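Side-chain contact in putative GH105 family protein (PDB 3QWT), which is of unknown function but, as a possible GH105 family member with an alpha/alpha-toroid fold, is probably a glycoside hydrolase acting on unsaturated uronyl sugars: residues A[197-202]-A[257-262]. Sequence-based numbering, arbitrary orientation.
Sequences QFLLHV and RRYLVQ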
loop_
_atom_site.group_PDB
_atom_site.type_symbol
_atom_site.label_atom_id
_atom_site.label_comp_id
_atom_site.label_asym_id
_atom_site.label_seq_id
_atom_site.Cartn_x
_atom_site.Cartn_y
_atom_site.Cartn_z
ATOM N N GLN A 197 -10.614 14.678 -23.585
ATOM C CA GLN A 197 -11.509 15.513 -24.365
ATOM C C GLN A 197 -11.316 17.005 -24.006
ATOM O O GLN A 197 -11.308 17.864 -24.889
ATOM C CB GLN A 197 -12.960 15.064 -24.218
ATOM C CG GLN A 197 -13.269 13.745 -24.938
ATOM C CD GLN A 197 -12.954 13.817 -26.432
ATOM O OE1 GLN A 197 -13.113 14.873 -27.064
ATOM N NE2 GLN A 197 -12.489 12.702 -26.998
ATOM N N PHE A 198 -11.126 17.301 -22.720
ATOM C CA PHE A 198 -10.925 18.677 -22.294
ATOM C C PHE A 198 -9.711 19.267 -23.013
ATOM O O PHE A 198 -9.830 20.302 -23.671
ATOM C CB PHE A 198 -10.699 18.737 -20.796
ATOM C CG PHE A 198 -11.529 19.754 -20.105
ATOM C CD1 PHE A 198 -12.699 19.382 -19.454
ATOM C CD2 PHE A 198 -11.141 21.085 -20.088
ATOM C CE1 PHE A 198 -13.471 20.319 -18.799
ATOM C CE2 PHE A 198 -11.907 22.029 -19.441
ATOM C CZ PHE A 198 -13.079 21.646 -18.796
ATOM N N LEU A 199 -8.564 18.581 -22.896
ATOM C CA LEU A 199 -7.321 19.053 -23.494
ATOM C C LEU A 199 -7.462 19.277 -25.002
ATOM O O LEU A 199 -6.987 20.275 -25.531
ATOM C CB LEU A 199 -6.172 18.087 -23.185
ATOM C CG LEU A 199 -5.855 17.908 -21.694
ATOM C CD1 LEU A 199 -4.870 16.774 -21.522
ATOM C CD2 LEU A 199 -5.301 19.191 -21.049
ATOM N N LEU A 200 -8.136 18.360 -25.691
ATOM C CA LEU A 200 -8.277 18.485 -27.138
ATOM C C LEU A 200 -9.197 19.645 -27.465
ATOM O O LEU A 200 -8.946 20.385 -28.427
ATOM C CB LEU A 200 -8.814 17.198 -27.782
ATOM C CG LEU A 200 -8.662 17.192 -29.306
ATOM C CD1 LEU A 200 -7.186 17.288 -29.681
ATOM C CD2 LEU A 200 -9.278 15.951 -29.937
ATOM N N HIS A 201 -10.271 19.795 -26.685
ATOM C CA HIS A 201 -11.192 20.898 -26.904
ATOM C C HIS A 201 -10.446 22.232 -26.727
ATOM O O HIS A 201 -10.543 23.105 -27.585
ATOM C CB HIS A 201 -12.426 20.819 -26.010
ATOM C CG HIS A 201 -13.495 19.910 -26.542
ATOM N ND1 HIS A 201 -13.380 18.536 -26.524
ATOM C CD2 HIS A 201 -14.677 20.182 -27.145
ATOM C CE1 HIS A 201 -14.455 18.001 -27.078
ATOM N NE2 HIS A 201 -15.253 18.975 -27.473
ATOM N N VAL A 202 -9.698 22.362 -25.629
ATOM C CA VAL A 202 -8.886 23.543 -25.396
ATOM C C VAL A 202 -8.003 23.807 -26.609
ATOM O O VAL A 202 -8.037 24.897 -27.168
ATOM C CB VAL A 202 -8.027 23.429 -24.115
ATOM C CG1 VAL A 202 -6.990 24.568 -24.036
ATOM C CG2 VAL A 202 -8.912 23.462 -22.893
ATOM N N ARG A 257 -4.476 19.945 -13.099
ATOM C CA ARG A 257 -5.249 20.916 -12.336
ATOM C C ARG A 257 -4.772 22.315 -12.690
ATOM O O ARG A 257 -5.575 23.167 -13.058
ATOM C CB ARG A 257 -5.109 20.697 -10.832
ATOM C CG ARG A 257 -6.001 21.597 -9.967
ATOM C CD ARG A 257 -5.608 21.450 -8.516
ATOM N NE ARG A 257 -6.445 22.179 -7.565
ATOM C CZ ARG A 257 -6.414 23.495 -7.381
ATOM N NH1 ARG A 257 -5.610 24.257 -8.114
ATOM N NH2 ARG A 257 -7.200 24.049 -6.466
ATOM N N ARG A 258 -3.461 22.538 -12.604
ATOM C CA ARG A 258 -2.911 23.873 -12.872
ATOM C C ARG A 258 -3.251 24.303 -14.279
ATOM O O ARG A 258 -3.516 25.473 -14.517
ATOM C CB ARG A 258 -1.388 23.919 -12.694
ATOM C CG ARG A 258 -0.908 24.040 -11.252
ATOM C CD ARG A 258 0.627 24.096 -11.183
ATOM N NE ARG A 258 1.166 25.281 -11.857
ATOM C CZ ARG A 258 2.411 25.382 -12.318
ATOM N NH1 ARG A 258 3.252 24.360 -12.199
ATOM N NH2 ARG A 258 2.816 26.499 -12.906
ATOM N N TYR A 259 -3.237 23.360 -15.219
ATOM C CA TYR A 259 -3.483 23.748 -16.602
ATOM C C TYR A 259 -4.937 24.192 -16.775
ATOM O O TYR A 259 -5.224 25.142 -17.506
ATOM C CB TYR A 259 -3.111 22.645 -17.594
ATOM C CG TYR A 259 -3.337 23.056 -19.037
ATOM C CD1 TYR A 259 -2.498 23.969 -19.659
ATOM C CD2 TYR A 259 -4.404 22.550 -19.761
ATOM C CE1 TYR A 259 -2.699 24.344 -20.964
ATOM C CE2 TYR A 259 -4.617 22.916 -21.071
ATOM C CZ TYR A 259 -3.762 23.823 -21.669
ATOM O OH TYR A 259 -3.970 24.200 -22.974
ATOM N N LEU A 260 -5.850 23.533 -16.071
ATOM C CA LEU A 260 -7.267 23.899 -16.175
ATOM C C LEU A 260 -7.572 25.213 -15.465
ATOM O O LEU A 260 -8.350 26.026 -15.953
ATOM C CB LEU A 260 -8.173 22.789 -15.638
ATOM C CG LEU A 260 -8.147 21.485 -16.438
ATOM C CD1 LEU A 260 -9.099 20.455 -15.836
ATOM C CD2 LEU A 260 -8.473 21.764 -17.908
ATOM N N VAL A 261 -6.964 25.404 -14.303
ATOM C CA VAL A 261 -7.088 26.654 -13.593
ATOM C C VAL A 261 -6.599 27.795 -14.486
ATOM O O VAL A 261 -7.187 28.865 -14.497
ATOM C CB VAL A 261 -6.290 26.625 -12.282
ATOM C CG1 VAL A 261 -6.162 28.039 -11.675
ATOM C CG2 VAL A 261 -6.929 25.635 -11.292
ATOM N N GLN A 262 -5.535 27.549 -15.246
ATOM C CA GLN A 262 -4.984 28.550 -16.153
ATOM C C GLN A 262 -5.944 28.925 -17.270
ATOM O O GLN A 262 -6.126 30.109 -17.568
ATOM C CB GLN A 262 -3.671 28.064 -16.765
ATOM C CG GLN A 262 -3.045 29.067 -17.736
ATOM C CD GLN A 262 -3.520 28.886 -19.184
ATOM O OE1 GLN A 262 -3.427 29.805 -19.991
ATOM N NE2 GLN A 262 -4.003 27.697 -19.517
#
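Segments 197-202 and 257-262 run in broadly the same direction, their axes 40° apart and 11.9 Å from each other at closest approach, with Leu199 and Leu260 the nearest pair by CA. At that spacing the backbones do not touch, and the 221 Å² buried between the segments comes from five side chains, all buried, with no hydrogen bond across. Tyr259 meets two residues of segment 197-202, Leu199 and Val202: its CG stands anti to the backbone N (chi1 -179°), which sends the phenol toward helix 188-205. Leu199 CD2 meets the CD2-CE2 bond of the Tyr259 ring obliquely, 3.7 Å from Tyr259 CD2 and nearly as close to CE2. Val202 and the phenol approach each other from opposite directions, Val202 CG1 lying 3.2 Å from Tyr259 OH and 4.1 Å from CZ; this branch too is anti to its own backbone N. The other meeting point pairs Leu260 with Phe198. Leu260 CD2 lies 3.5 Å from Phe198 CD2 and 3.8 Å from CE2, so one methyl touches one ortho-meta bond of the ring at an oblique angle. Within 197-202, Gln197 O accepts two bonds from His201, one from its backbone N and one from ND1 at 2.7 Å, which fixes the imidazole on its own helix. Tyr259 also faces a second subunit, packing on its Leu199 and making a weak hydrogen bond to its Gln203, while Arg258 forms a salt bridge with Glu193 of that subunit. On the intrachain side, helix 231-248 packs against both Phe198 and Leu260: the Phe244 ring meets that of Phe198 with nearly parallel planes, and Phe244 also touches Leu260. The contact thus joins helices 188-205 and 255-272 of the alpha/alpha toroid directly, with helix 170-184 and strand 165-167 packed against segment 197-202.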